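Long-range contact in mutual gliding-motility protein MglA (Myxococcus xanthus DK 1622, PDB 6H17), which acts as a GTP-binding intracellular switch that coordinates social and adventurous gliding motility and sets the direction and speed of movement: residues A[131-143]-A[176-190]. Residues are numbered along the deposited sequence; the frame is centred on the assembly and turned at random.
Sequences LNKIPYVIQYNKR and VFDTLKAVAKLVLTE. With GSP (5'-guanosine-diphosphate-monothiophosphate), chain C.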
# COMPACT_ATOMS: atom_id res chain seq x y z
N LEU A 131 2.76 -2.24 13.48
CA LEU A 131 2.13 -1.21 12.65
C LEU A 131 2.40 0.20 13.18
O LEU A 131 2.43 1.16 12.41
CB LEU A 131 0.62 -1.45 12.56
CG LEU A 131 -0.18 -0.48 11.70
CD1 LEU A 131 0.39 -0.44 10.28
CD2 LEU A 131 -1.64 -0.88 11.67
N ASN A 132 2.59 0.33 14.50
CA ASN A 132 2.78 1.65 15.10
C ASN A 132 4.12 2.27 14.73
O ASN A 132 4.27 3.49 14.85
CB ASN A 132 2.73 1.55 16.62
CG ASN A 132 1.36 1.20 17.14
OD1 ASN A 132 0.36 1.38 16.45
ND2 ASN A 132 1.31 0.70 18.37
N LYS A 133 5.09 1.47 14.31
CA LYS A 133 6.43 1.94 14.03
C LYS A 133 6.75 2.06 12.55
O LYS A 133 7.58 2.89 12.16
CB LYS A 133 7.45 0.99 14.66
CG LYS A 133 7.36 0.93 16.17
CD LYS A 133 8.54 0.17 16.72
CE LYS A 133 8.12 -0.98 17.63
NZ LYS A 133 8.42 -0.67 19.05
N ILE A 134 6.11 1.25 11.71
CA ILE A 134 6.47 1.13 10.30
C ILE A 134 5.98 2.35 9.52
O ILE A 134 4.95 2.94 9.88
CB ILE A 134 5.90 -0.19 9.74
CG1 ILE A 134 6.55 -0.59 8.42
CG2 ILE A 134 4.42 -0.09 9.57
CD1 ILE A 134 6.06 -1.94 7.89
N PRO A 135 6.68 2.77 8.47
CA PRO A 135 6.10 3.76 7.55
C PRO A 135 4.72 3.34 7.09
O PRO A 135 4.53 2.22 6.59
CB PRO A 135 7.10 3.77 6.40
CG PRO A 135 8.41 3.49 7.10
CD PRO A 135 8.07 2.44 8.11
N TYR A 136 3.74 4.23 7.27
CA TYR A 136 2.33 3.86 7.14
C TYR A 136 1.51 5.09 6.82
O TYR A 136 1.59 6.10 7.51
CB TYR A 136 1.87 3.20 8.44
CG TYR A 136 0.37 3.01 8.57
CD1 TYR A 136 -0.37 2.53 7.52
CD2 TYR A 136 -0.29 3.32 9.76
CE1 TYR A 136 -1.74 2.38 7.61
CE2 TYR A 136 -1.67 3.15 9.87
CZ TYR A 136 -2.38 2.69 8.78
OH TYR A 136 -3.75 2.51 8.82
N VAL A 137 0.71 5.00 5.76
CA VAL A 137 -0.18 6.06 5.31
C VAL A 137 -1.54 5.44 5.07
O VAL A 137 -1.64 4.29 4.62
CB VAL A 137 0.34 6.72 4.03
CG1 VAL A 137 -0.64 7.74 3.45
CG2 VAL A 137 1.72 7.36 4.29
N ILE A 138 -2.59 6.18 5.38
CA ILE A 138 -3.96 5.72 5.14
C ILE A 138 -4.62 6.56 4.05
O ILE A 138 -4.46 7.79 4.01
CB ILE A 138 -4.80 5.70 6.44
CG1 ILE A 138 -6.14 4.99 6.18
CG2 ILE A 138 -5.02 7.08 7.01
CD1 ILE A 138 -6.81 4.46 7.46
N GLN A 139 -5.36 5.90 3.18
CA GLN A 139 -6.09 6.52 2.09
C GLN A 139 -7.57 6.28 2.26
O GLN A 139 -8.00 5.13 2.42
CB GLN A 139 -5.61 5.93 0.77
CG GLN A 139 -6.25 6.58 -0.44
CD GLN A 139 -5.88 5.91 -1.73
OE1 GLN A 139 -6.58 5.01 -2.20
NE2 GLN A 139 -4.75 6.32 -2.31
N TYR A 140 -8.36 7.35 2.22
CA TYR A 140 -9.81 7.25 2.25
C TYR A 140 -10.29 7.31 0.81
O TYR A 140 -10.47 8.39 0.25
CB TYR A 140 -10.43 8.36 3.10
CG TYR A 140 -9.85 8.50 4.49
CD1 TYR A 140 -9.52 7.38 5.27
CD2 TYR A 140 -9.60 9.75 5.03
CE1 TYR A 140 -8.99 7.53 6.55
CE2 TYR A 140 -9.07 9.90 6.30
CZ TYR A 140 -8.77 8.78 7.04
OH TYR A 140 -8.23 8.91 8.32
N ASN A 141 -10.46 6.14 0.20
CA ASN A 141 -10.77 6.04 -1.22
C ASN A 141 -12.28 6.07 -1.44
O ASN A 141 -13.09 5.94 -0.51
CB ASN A 141 -10.12 4.78 -1.80
CG ASN A 141 -10.14 4.75 -3.30
OD1 ASN A 141 -9.96 5.79 -3.96
ND2 ASN A 141 -10.36 3.58 -3.87
N LYS A 142 -12.65 6.25 -2.69
CA LYS A 142 -14.07 6.31 -3.11
C LYS A 142 -14.79 7.54 -2.56
O LYS A 142 -15.99 7.49 -2.26
CB LYS A 142 -14.84 5.01 -2.84
CG LYS A 142 -14.07 3.75 -3.20
CD LYS A 142 -14.98 2.58 -3.52
CE LYS A 142 -14.18 1.34 -3.84
NZ LYS A 142 -15.07 0.14 -3.92
N ARG A 143 -14.10 8.68 -2.53
CA ARG A 143 -14.72 9.92 -2.06
C ARG A 143 -15.81 10.41 -2.99
O ARG A 143 -16.60 11.27 -2.59
CB ARG A 143 -13.68 11.03 -1.90
CG ARG A 143 -12.54 10.73 -0.93
CD ARG A 143 -13.01 10.28 0.43
NE ARG A 143 -14.01 11.20 0.97
CZ ARG A 143 -14.87 10.90 1.93
NH1 ARG A 143 -14.83 9.73 2.52
NH2 ARG A 143 -15.75 11.80 2.34
N VAL A 176 -3.84 9.83 -5.47
CA VAL A 176 -3.06 8.61 -5.66
C VAL A 176 -1.56 8.87 -5.55
O VAL A 176 -0.84 8.17 -4.81
CB VAL A 176 -3.44 7.93 -6.99
CG1 VAL A 176 -2.50 6.78 -7.33
CG2 VAL A 176 -4.88 7.46 -6.95
N PHE A 177 -1.03 9.83 -6.30
CA PHE A 177 0.39 10.12 -6.19
C PHE A 177 0.74 10.73 -4.84
O PHE A 177 1.84 10.45 -4.32
CB PHE A 177 0.88 11.00 -7.36
CG PHE A 177 1.11 10.26 -8.63
CD1 PHE A 177 2.08 9.29 -8.71
CD2 PHE A 177 0.36 10.54 -9.76
CE1 PHE A 177 2.31 8.61 -9.90
CE2 PHE A 177 0.58 9.86 -10.94
CZ PHE A 177 1.56 8.87 -11.00
N ASP A 178 -0.12 11.54 -4.25
CA ASP A 178 0.20 12.08 -2.93
C ASP A 178 0.36 10.97 -1.91
O ASP A 178 1.26 11.02 -1.05
CB ASP A 178 -0.87 13.06 -2.45
CG ASP A 178 -0.78 14.41 -3.12
OD1 ASP A 178 0.20 14.69 -3.85
OD2 ASP A 178 -1.70 15.21 -2.87
N THR A 179 -0.51 9.96 -1.95
CA THR A 179 -0.41 8.83 -1.03
C THR A 179 0.91 8.11 -1.22
O THR A 179 1.62 7.82 -0.24
CB THR A 179 -1.57 7.87 -1.29
OG1 THR A 179 -2.84 8.48 -1.03
CG2 THR A 179 -1.50 6.62 -0.42
N LEU A 180 1.24 7.78 -2.47
CA LEU A 180 2.47 7.05 -2.76
C LEU A 180 3.69 7.84 -2.33
O LEU A 180 4.62 7.29 -1.71
CB LEU A 180 2.52 6.76 -4.26
CG LEU A 180 3.84 6.13 -4.77
CD1 LEU A 180 4.04 4.75 -4.16
CD2 LEU A 180 3.85 6.05 -6.29
N LYS A 181 3.75 9.12 -2.70
CA LYS A 181 4.93 9.91 -2.38
C LYS A 181 5.10 10.04 -0.89
O LYS A 181 6.24 10.07 -0.40
CB LYS A 181 4.83 11.28 -3.06
CG LYS A 181 5.03 11.19 -4.56
CD LYS A 181 4.58 12.45 -5.29
CE LYS A 181 5.03 12.44 -6.75
NZ LYS A 181 5.76 11.19 -7.14
N ALA A 182 4.01 10.10 -0.14
CA ALA A 182 4.11 10.22 1.32
C ALA A 182 4.75 8.97 1.92
O ALA A 182 5.67 9.06 2.74
CB ALA A 182 2.74 10.50 1.94
N VAL A 183 4.28 7.80 1.54
CA VAL A 183 4.85 6.58 2.13
C VAL A 183 6.28 6.36 1.65
O VAL A 183 7.14 5.92 2.42
CB VAL A 183 3.94 5.36 1.91
CG1 VAL A 183 4.00 4.86 0.49
CG2 VAL A 183 4.34 4.25 2.91
N ALA A 184 6.57 6.68 0.39
CA ALA A 184 7.92 6.49 -0.13
C ALA A 184 8.91 7.38 0.59
O ALA A 184 10.03 6.94 0.91
CB ALA A 184 7.98 6.75 -1.64
N LYS A 185 8.52 8.62 0.90
CA LYS A 185 9.40 9.51 1.65
C LYS A 185 9.66 8.98 3.06
O LYS A 185 10.79 9.04 3.55
CB LYS A 185 8.80 10.91 1.68
CG LYS A 185 9.64 11.95 2.42
CD LYS A 185 9.06 13.34 2.25
CE LYS A 185 9.95 14.38 2.90
NZ LYS A 185 9.31 15.72 2.98
N LEU A 186 8.63 8.45 3.73
CA LEU A 186 8.84 7.86 5.05
C LEU A 186 9.80 6.68 4.99
O LEU A 186 10.66 6.53 5.87
CB LEU A 186 7.50 7.41 5.64
CG LEU A 186 6.54 8.54 6.00
CD1 LEU A 186 5.19 7.95 6.42
CD2 LEU A 186 7.09 9.43 7.08
N VAL A 187 9.69 5.84 3.96
CA VAL A 187 10.59 4.70 3.81
C VAL A 187 12.02 5.18 3.59
O VAL A 187 12.97 4.66 4.18
CB VAL A 187 10.10 3.79 2.67
CG1 VAL A 187 11.18 2.79 2.29
CG2 VAL A 187 8.81 3.08 3.08
N LEU A 188 12.20 6.18 2.71
CA LEU A 188 13.54 6.69 2.46
C LEU A 188 14.16 7.29 3.71
O LEU A 188 15.37 7.13 3.96
CB LEU A 188 13.50 7.72 1.33
CG LEU A 188 13.32 7.17 -0.07
CD1 LEU A 188 12.98 8.32 -1.01
CD2 LEU A 188 14.55 6.45 -0.58
N THR A 189 13.37 8.02 4.49
CA THR A 189 13.90 8.60 5.73
C THR A 189 14.42 7.51 6.65
O THR A 189 15.48 7.67 7.27
CB THR A 189 12.82 9.44 6.40
OG1 THR A 189 12.51 10.57 5.57
CG2 THR A 189 13.27 9.92 7.77
N GLU A 190 13.70 6.38 6.73
CA GLU A 190 14.16 5.28 7.57
C GLU A 190 15.45 4.68 7.03
O GLU A 190 16.38 4.39 7.80
CB GLU A 190 13.08 4.21 7.71
CG GLU A 190 11.90 4.64 8.57
CD GLU A 190 12.33 5.25 9.89
OE1 GLU A 190 13.03 4.56 10.66
OE2 GLU A 190 11.98 6.43 10.16
PG GSP C . -9.23 -7.08 -4.22
O3B GSP C . -9.75 -5.56 -4.58
S1G GSP C . -10.76 -8.17 -4.24
O2G GSP C . -8.16 -7.41 -5.29
O3G GSP C . -8.56 -6.97 -2.84
PB GSP C . -8.98 -4.21 -4.89
O1B GSP C . -8.76 -3.44 -3.64
O2B GSP C . -7.78 -4.47 -5.71
PA GSP C . -10.01 -2.81 -7.20
O1A GSP C . -8.95 -1.81 -7.27
O2A GSP C . -10.00 -3.89 -8.19
O3A GSP C . -10.10 -3.42 -5.74
O5' GSP C . -11.38 -2.00 -7.24
C5' GSP C . -12.62 -2.68 -7.13
C4' GSP C . -13.72 -1.89 -7.82
O4' GSP C . -13.87 -0.61 -7.18
C3' GSP C . -13.40 -1.61 -9.27
O3' GSP C . -14.58 -1.71 -10.05
C2' GSP C . -12.89 -0.17 -9.30
O2' GSP C . -13.08 0.51 -10.50
C1' GSP C . -13.72 0.42 -8.15
N9 GSP C . -13.13 1.59 -7.52
C8 GSP C . -11.86 1.68 -7.03
N7 GSP C . -11.65 2.91 -6.52
C5 GSP C . -12.82 3.61 -6.69
C6 GSP C . -13.19 4.92 -6.38
O6 GSP C . -12.46 5.76 -5.82
N1 GSP C . -14.46 5.28 -6.72
C2 GSP C . -15.34 4.42 -7.33
N2 GSP C . -16.56 4.84 -7.61
N3 GSP C . -15.00 3.15 -7.64
C4 GSP C . -13.74 2.79 -7.32
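Q139, V137 and P135, every second residue of strand 136-141 and the turn into it, face T179, V183 and L186 on helix 176-190, a worked example of helix-on-sheet packing in the small-GTPase (P-loop) fold. The segment axes lie 7.9 Å apart and nearly antiparallel, at 170°. V137 presses one methyl, CG2, onto the helix, 3.8 Å from V183 CB, with A182 CB and L186 CD1 also against it; its other methyl, CG1, anti to the backbone N (chi1 174°), meets T179 CG2. At the far end P135 meets the helix mainly through CB: L186 CB slants in from one ring face at 3.7 Å, V187 CG2 lies nearer the ring plane at 3.8 Å, and P135 CG reaches E190 CG.

The polar link is a bond from Q139 NE2 to T179 OG1 of 3.2 Å, nearly straight at 173° and in the amide plane. N28 donates to Q139 OE1, so both ends of the buried amide are held; T179 OG1 is also bonded to the carbonyl of G175. Beyond Q139 the strand runs into the guanine site, where N141 and K142 begin the NKxD motif of Ras-like GTPases. K142, salt-bridged to D104, runs its extended chain across one face of the guanine. N141 ND2 makes a bent bond of 3.0 Å to GSP N7, its amide positioned by A170 N on OD1 and C23 O on ND2.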